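PDB 7BPS: testis-expressed protein 101 from Mus musculus, which helps control sperm binding to the zona pellucida and sperm migration into the oviduct, probably through the adhesion molecule ADAM3. Local coordinates for residues R21-T26 against V54-S59; Q11-E16 against M156-Q161. All coordinates share one frame; numbering follows the deposited sequence.

Interaction 1: R21-T26 against V54-S59; sequences RTFNWT and VLASKS. With NAG (2-acetamido-2-deoxy-beta-D-glucopyranose), chain C.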
loop_
_atom_site.group_PDB
_atom_site.type_symbol
_atom_site.label_atom_id
_atom_site.label_comp_id
_atom_site.label_asym_id
_atom_site.label_seq_id
_atom_site.Cartn_x
_atom_site.Cartn_y
_atom_site.Cartn_z
ATOM N N ARG A 21 4.515 -12.085 8.409
ATOM C CA ARG A 21 5.220 -13.381 8.621
ATOM C C ARG A 21 5.843 -13.870 7.300
ATOM O O ARG A 21 7.057 -14.110 7.274
ATOM C CB ARG A 21 4.263 -14.455 9.164
ATOM C CG ARG A 21 4.309 -14.707 10.671
ATOM C CD ARG A 21 3.994 -16.158 11.039
ATOM N NE ARG A 21 2.650 -16.610 10.655
ATOM C CZ ARG A 21 2.347 -17.475 9.676
ATOM N NH1 ARG A 21 1.080 -17.785 9.441
ATOM N NH2 ARG A 21 3.291 -18.036 8.937
ATOM N N THR A 22 5.038 -14.015 6.250
ATOM C CA THR A 22 5.274 -14.947 5.115
ATOM C C THR A 22 5.975 -14.278 3.918
ATOM O O THR A 22 6.573 -15.011 3.116
ATOM C CB THR A 22 3.933 -15.531 4.662
ATOM O OG1 THR A 22 3.134 -14.432 4.206
ATOM C CG2 THR A 22 3.252 -16.295 5.779
ATOM N N PHE A 23 5.895 -12.954 3.777
ATOM C CA PHE A 23 6.275 -12.233 2.534
ATOM C C PHE A 23 7.787 -12.217 2.391
ATOM O O PHE A 23 8.449 -11.642 3.266
ATOM C CB PHE A 23 5.764 -10.794 2.543
ATOM C CG PHE A 23 5.772 -10.136 1.194
ATOM C CD1 PHE A 23 6.892 -9.464 0.743
ATOM C CD2 PHE A 23 4.645 -10.170 0.388
ATOM C CE1 PHE A 23 6.898 -8.837 -0.495
ATOM C CE2 PHE A 23 4.649 -9.544 -0.852
ATOM C CZ PHE A 23 5.776 -8.868 -1.285
ATOM N N ASN A 24 8.293 -12.851 1.338
ATOM C CA ASN A 24 9.728 -12.838 0.946
ATOM C C ASN A 24 9.948 -11.765 -0.140
ATOM O O ASN A 24 9.563 -12.011 -1.294
ATOM C CB ASN A 24 10.204 -14.220 0.478
ATOM C CG ASN A 24 11.703 -14.281 0.315
ATOM O OD1 ASN A 24 12.348 -13.239 0.240
ATOM N ND2 ASN A 24 12.268 -15.482 0.279
ATOM N N TRP A 25 10.590 -10.650 0.215
ATOM C CA TRP A 25 10.845 -9.476 -0.669
ATOM C C TRP A 25 12.227 -9.540 -1.359
ATOM O O TRP A 25 12.493 -8.683 -2.225
ATOM C CB TRP A 25 10.707 -8.190 0.157
ATOM C CG TRP A 25 10.388 -6.965 -0.637
ATOM C CD1 TRP A 25 10.094 -6.890 -1.960
ATOM C CD2 TRP A 25 10.269 -5.632 -0.116
ATOM N NE1 TRP A 25 9.840 -5.591 -2.309
ATOM C CE2 TRP A 25 9.934 -4.800 -1.200
ATOM C CE3 TRP A 25 10.428 -5.060 1.154
ATOM C CZ2 TRP A 25 9.712 -3.439 -1.045
ATOM C CZ3 TRP A 25 10.239 -3.705 1.301
ATOM C CH2 TRP A 25 9.878 -2.909 0.213
ATOM N N THR A 26 13.082 -10.497 -0.988
ATOM C CA THR A 26 14.378 -10.764 -1.666
ATOM C C THR A 26 14.121 -11.035 -3.158
ATOM O O THR A 26 13.323 -11.918 -3.484
ATOM C CB THR A 26 15.139 -11.914 -0.992
ATOM O OG1 THR A 26 15.330 -11.549 0.377
ATOM C CG2 THR A 26 16.474 -12.230 -1.643
ATOM N N VAL A 54 -0.788 -6.066 -1.205
ATOM C CA VAL A 54 0.649 -5.700 -1.151
ATOM C C VAL A 54 1.113 -5.288 -2.558
ATOM O O VAL A 54 1.077 -6.148 -3.502
ATOM C CB VAL A 54 1.475 -6.840 -0.546
ATOM C CG1 VAL A 54 2.902 -6.446 -0.356
ATOM C CG2 VAL A 54 0.904 -7.269 0.786
ATOM N N LEU A 55 1.447 -3.996 -2.703
ATOM C CA LEU A 55 2.160 -3.402 -3.854
ATOM C C LEU A 55 3.617 -3.220 -3.411
ATOM O O LEU A 55 3.886 -2.356 -2.546
ATOM C CB LEU A 55 1.509 -2.075 -4.266
ATOM C CG LEU A 55 0.013 -2.144 -4.586
ATOM C CD1 LEU A 55 -0.829 -1.808 -3.356
ATOM C CD2 LEU A 55 -0.380 -1.225 -5.731
ATOM N N ALA A 56 4.510 -4.061 -3.930
ATOM C CA ALA A 56 5.947 -4.106 -3.585
ATOM C C ALA A 56 6.793 -3.844 -4.838
ATOM O O ALA A 56 6.702 -4.615 -5.833
ATOM C CB ALA A 56 6.302 -5.427 -2.940
ATOM N N SER A 57 7.607 -2.794 -4.763
ATOM C CA SER A 57 8.503 -2.327 -5.840
ATOM C C SER A 57 9.956 -2.283 -5.355
ATOM O O SER A 57 10.216 -1.656 -4.324
ATOM C CB SER A 57 8.085 -0.990 -6.329
ATOM O OG SER A 57 9.079 -0.491 -7.179
ATOM N N LYS A 58 10.854 -2.922 -6.106
ATOM C CA LYS A 58 12.318 -2.714 -6.027
ATOM C C LYS A 58 12.831 -2.354 -7.428
ATOM O O LYS A 58 12.395 -2.977 -8.400
ATOM C CB LYS A 58 12.992 -3.953 -5.456
ATOM C CG LYS A 58 12.710 -4.185 -3.983
ATOM C CD LYS A 58 13.692 -5.132 -3.344
ATOM C CE LYS A 58 13.326 -5.480 -1.915
ATOM N NZ LYS A 58 14.349 -6.365 -1.309
ATOM N N SER A 59 13.696 -1.343 -7.529
ATOM C CA SER A 59 14.220 -0.855 -8.826
ATOM C C SER A 59 15.424 0.074 -8.660
ATOM O O SER A 59 15.735 0.563 -7.537
ATOM C CB SER A 59 13.130 -0.191 -9.637
ATOM O OG SER A 59 12.780 1.073 -9.113
HETATM C C1 NAG C . 13.701 -15.693 0.181
HETATM C C2 NAG C . 14.279 -16.443 1.409
HETATM C C3 NAG C . 15.818 -16.503 1.297
HETATM C C4 NAG C . 16.199 -17.163 -0.017
HETATM C C5 NAG C . 15.599 -16.328 -1.164
HETATM C C6 NAG C . 16.093 -16.907 -2.484
HETATM C C7 NAG C . 13.250 -16.585 3.705
HETATM C C8 NAG C . 13.093 -15.910 5.046
HETATM N N2 NAG C . 13.896 -15.880 2.729
HETATM O O3 NAG C . 16.446 -17.248 2.348
HETATM O O4 NAG C . 17.637 -17.315 -0.099
HETATM O O5 NAG C . 14.149 -16.264 -1.073
HETATM O O6 NAG C . 15.178 -16.637 -3.543
HETATM O O7 NAG C . 12.817 -17.732 3.550
HETATM O O HOH W 1 9.125 -5.978 -5.182
#
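The backbone of residues 23-26, just after helix 19-22, runs within 6° of the direction of residues 54-58 of strand 52-61, with the CA atoms of Trp25 and Ala56 7.8 Å apart. The loop thus lies over one face of the antiparallel sheet of the first Ly6/uPAR domain, and the gap is bridged mainly by side chains. Val54, Ala56 and Lys58, alternate residues of the strand, point toward it. Phe23 meets the first two through ring atoms CE2 and CZ: CE2 lies 3.6 Å from Val54 CG1, and CZ touches Ala56 CB. The methyl of Ala56 also meets the indole of Trp25 at NE1. Lys58 leaves the strand extended and sets its terminal methylene over one face of the indole, CE standing 3.3 Å from the centroid of the Trp25 five-membered ring, almost exactly on the ring normal. This CH-pi contact is joined by a cation-pi interaction, NZ being a little farther out over the same face. Lys58 NZ then reaches back to the Trp25 backbone, giving a 3.1 Å hydrogen bond to Trp25 O from above the carbonyl plane. The carbonyls of Lys96 and Asn94 and the side chain of Gln8 also bond this ammonium, so the buried charge is gripped from several parts of the domain. Leu99 packs on both aromatic rings. Asn24 takes no part in the packing and carries the N-linked GlcNAc on ND2; its OD1 accepts from Thr26 N at 3.1 Å, closing an Asx turn, which ties the glycan-bearing amide to the loop. A water lies in the plane of the indole at its edge, accepting from Trp25 NE1 at 3.0 Å and donating weakly to Ala56 O.

Interaction 2: Q11-E16 against M156-Q161; sequences QTLSLE and MDATVQ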
loop_
_atom_site.group_PDB
_atom_site.type_symbol
_atom_site.label_atom_id
_atom_site.label_comp_id
_atom_site.label_asym_id
_atom_site.label_seq_id
_atom_site.Cartn_x
_atom_site.Cartn_y
_atom_site.Cartn_z
ATOM N N GLN A 11 8.589 -6.111 -9.324
ATOM C CA GLN A 11 7.277 -5.448 -9.196
ATOM C C GLN A 11 6.292 -6.576 -8.936
ATOM O O GLN A 11 6.245 -7.476 -9.797
ATOM C CB GLN A 11 6.944 -4.634 -10.452
ATOM C CG GLN A 11 7.863 -3.426 -10.661
ATOM C CD GLN A 11 9.207 -3.730 -11.291
ATOM O OE1 GLN A 11 9.296 -4.475 -12.252
ATOM N NE2 GLN A 11 10.279 -3.194 -10.722
ATOM N N THR A 12 5.634 -6.573 -7.774
ATOM C CA THR A 12 4.636 -7.604 -7.376
ATOM C C THR A 12 3.387 -6.917 -6.830
ATOM O O THR A 12 3.475 -5.840 -6.202
ATOM C CB THR A 12 5.213 -8.604 -6.366
ATOM O OG1 THR A 12 5.381 -7.949 -5.102
ATOM C CG2 THR A 12 6.544 -9.176 -6.818
ATOM N N LEU A 13 2.257 -7.528 -7.135
ATOM C CA LEU A 13 0.926 -7.268 -6.569
ATOM C C LEU A 13 0.416 -8.599 -6.020
ATOM O O LEU A 13 0.458 -9.589 -6.733
ATOM C CB LEU A 13 0.009 -6.758 -7.688
ATOM C CG LEU A 13 0.439 -5.490 -8.438
ATOM C CD1 LEU A 13 -0.369 -5.317 -9.714
ATOM C CD2 LEU A 13 0.311 -4.249 -7.579
ATOM N N SER A 14 -0.094 -8.617 -4.804
ATOM C CA SER A 14 -0.632 -9.849 -4.181
ATOM C C SER A 14 -1.629 -9.509 -3.081
ATOM O O SER A 14 -1.599 -8.371 -2.529
ATOM C CB SER A 14 0.464 -10.721 -3.649
ATOM O OG SER A 14 1.289 -10.017 -2.725
ATOM N N LEU A 15 -2.515 -10.468 -2.829
ATOM C CA LEU A 15 -3.363 -10.538 -1.618
ATOM C C LEU A 15 -2.714 -11.533 -0.671
ATOM O O LEU A 15 -2.355 -12.617 -1.103
ATOM C CB LEU A 15 -4.748 -11.028 -1.987
ATOM C CG LEU A 15 -5.635 -10.022 -2.677
ATOM C CD1 LEU A 15 -6.933 -10.716 -3.085
ATOM C CD2 LEU A 15 -5.914 -8.877 -1.736
ATOM N N GLU A 16 -2.593 -11.162 0.585
ATOM C CA GLU A 16 -1.625 -11.780 1.513
ATOM C C GLU A 16 -2.418 -12.006 2.811
ATOM O O GLU A 16 -3.139 -11.053 3.278
ATOM C CB GLU A 16 -0.458 -10.795 1.541
ATOM C CG GLU A 16 0.912 -11.355 1.276
ATOM C CD GLU A 16 1.156 -12.257 0.101
ATOM O OE1 GLU A 16 1.529 -11.752 -0.962
ATOM O OE2 GLU A 16 1.114 -13.466 0.315
ATOM N N MET A 156 4.279 -0.548 -11.868
ATOM C CA MET A 156 3.404 -0.943 -10.740
ATOM C C MET A 156 1.951 -0.576 -11.021
ATOM O O MET A 156 1.208 -0.534 -10.017
ATOM C CB MET A 156 3.785 -0.197 -9.449
ATOM C CG MET A 156 5.051 -0.666 -8.807
ATOM S SD MET A 156 5.073 -2.459 -8.597
ATOM C CE MET A 156 3.900 -2.561 -7.248
ATOM N N ASP A 157 1.558 -0.357 -12.283
ATOM C CA ASP A 157 0.212 0.152 -12.666
ATOM C C ASP A 157 -0.855 -0.840 -12.191
ATOM O O ASP A 157 -0.716 -2.040 -12.497
ATOM C CB ASP A 157 0.116 0.392 -14.175
ATOM C CG ASP A 157 1.172 1.342 -14.700
ATOM O OD1 ASP A 157 0.854 2.522 -14.878
ATOM O OD2 ASP A 157 2.283 0.884 -14.928
ATOM N N ALA A 158 -1.841 -0.371 -11.423
ATOM C CA ALA A 158 -2.813 -1.220 -10.705
ATOM C C ALA A 158 -4.017 -0.403 -10.233
ATOM O O ALA A 158 -3.877 0.816 -10.116
ATOM C CB ALA A 158 -2.092 -1.855 -9.546
ATOM N N THR A 159 -5.158 -1.044 -9.984
ATOM C CA THR A 159 -6.289 -0.488 -9.201
ATOM C C THR A 159 -6.580 -1.408 -8.003
ATOM O O THR A 159 -6.502 -2.661 -8.136
ATOM C CB THR A 159 -7.660 -0.442 -9.889
ATOM O OG1 THR A 159 -7.772 -1.429 -10.907
ATOM C CG2 THR A 159 -8.015 0.899 -10.448
ATOM N N VAL A 160 -7.004 -0.788 -6.916
ATOM C CA VAL A 160 -7.410 -1.457 -5.666
ATOM C C VAL A 160 -8.787 -0.920 -5.315
ATOM O O VAL A 160 -8.943 0.324 -5.226
ATOM C CB VAL A 160 -6.383 -1.226 -4.556
ATOM C CG1 VAL A 160 -6.787 -1.971 -3.295
ATOM C CG2 VAL A 160 -4.981 -1.626 -5.004
ATOM N N GLN A 161 -9.758 -1.818 -5.190
ATOM C CA GLN A 161 -11.074 -1.463 -4.627
ATOM C C GLN A 161 -11.042 -1.743 -3.113
ATOM O O GLN A 161 -10.541 -2.833 -2.704
ATOM C CB GLN A 161 -12.166 -2.227 -5.352
ATOM C CG GLN A 161 -13.529 -1.900 -4.788
ATOM C CD GLN A 161 -14.648 -2.204 -5.744
ATOM O OE1 GLN A 161 -15.491 -1.351 -5.988
ATOM N NE2 GLN A 161 -14.668 -3.411 -6.270
#
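Met156 bends its side chain against Gln11, Thr12 and Leu13, so that the loop ahead of strand 158-163 in the second Ly6/uPAR domain rests on strand 6-16 of the first. The sulfur contacts fall on Gln11: Met156 SD lies 3.4 Å from Gln11 CB and nearly as close to CG, where the two chains pass obliquely, before the Gln11 amide leads away. The methyl contacts lie farther along strand 6-16. Met156 CE, swung back by a bent chi3 of -73°, sits 3.5 Å from the backbone oxygen Thr12 O and 4.0 Å from Leu13 CD2. A second apolar pair completes the contact: both methyls of Leu13 rest against the alanine, with CD1 and CD2 each 3.9 Å from Ala158 CB. Van der Waals packing therefore carries this small join between the domains, Met156 buried within it and Leu13 nearer the surface. Around it, Leu13 also touches Leu55 of strand 52-61 in its own sheet and Leu126 of strand 119-126 in the other, while Ala158 is tied by backbone hydrogen bonding to Phe151 of strand 143-152.

From the N terminus, strand 6-16 first supplies residues 11-16 of interaction 2, then helix 19-22 leads into residues 21-26 of interaction 1. Interaction 1 closes its loop at 54-59, still in the first domain; interaction 2 closes only at 156-161, beyond the unmodelled residues 104-115, so the shorter loop lies wholly within the longer. Strands 6-16 and 52-61 are sheet neighbours and join the two contacts, with probable backbone hydrogen bonds from Val54 N to Ser14 O and from Thr12 N to Ala56 O. Interaction 1 packs a loop onto this sheet, whereas interaction 2 fastens the sheet to the second domain.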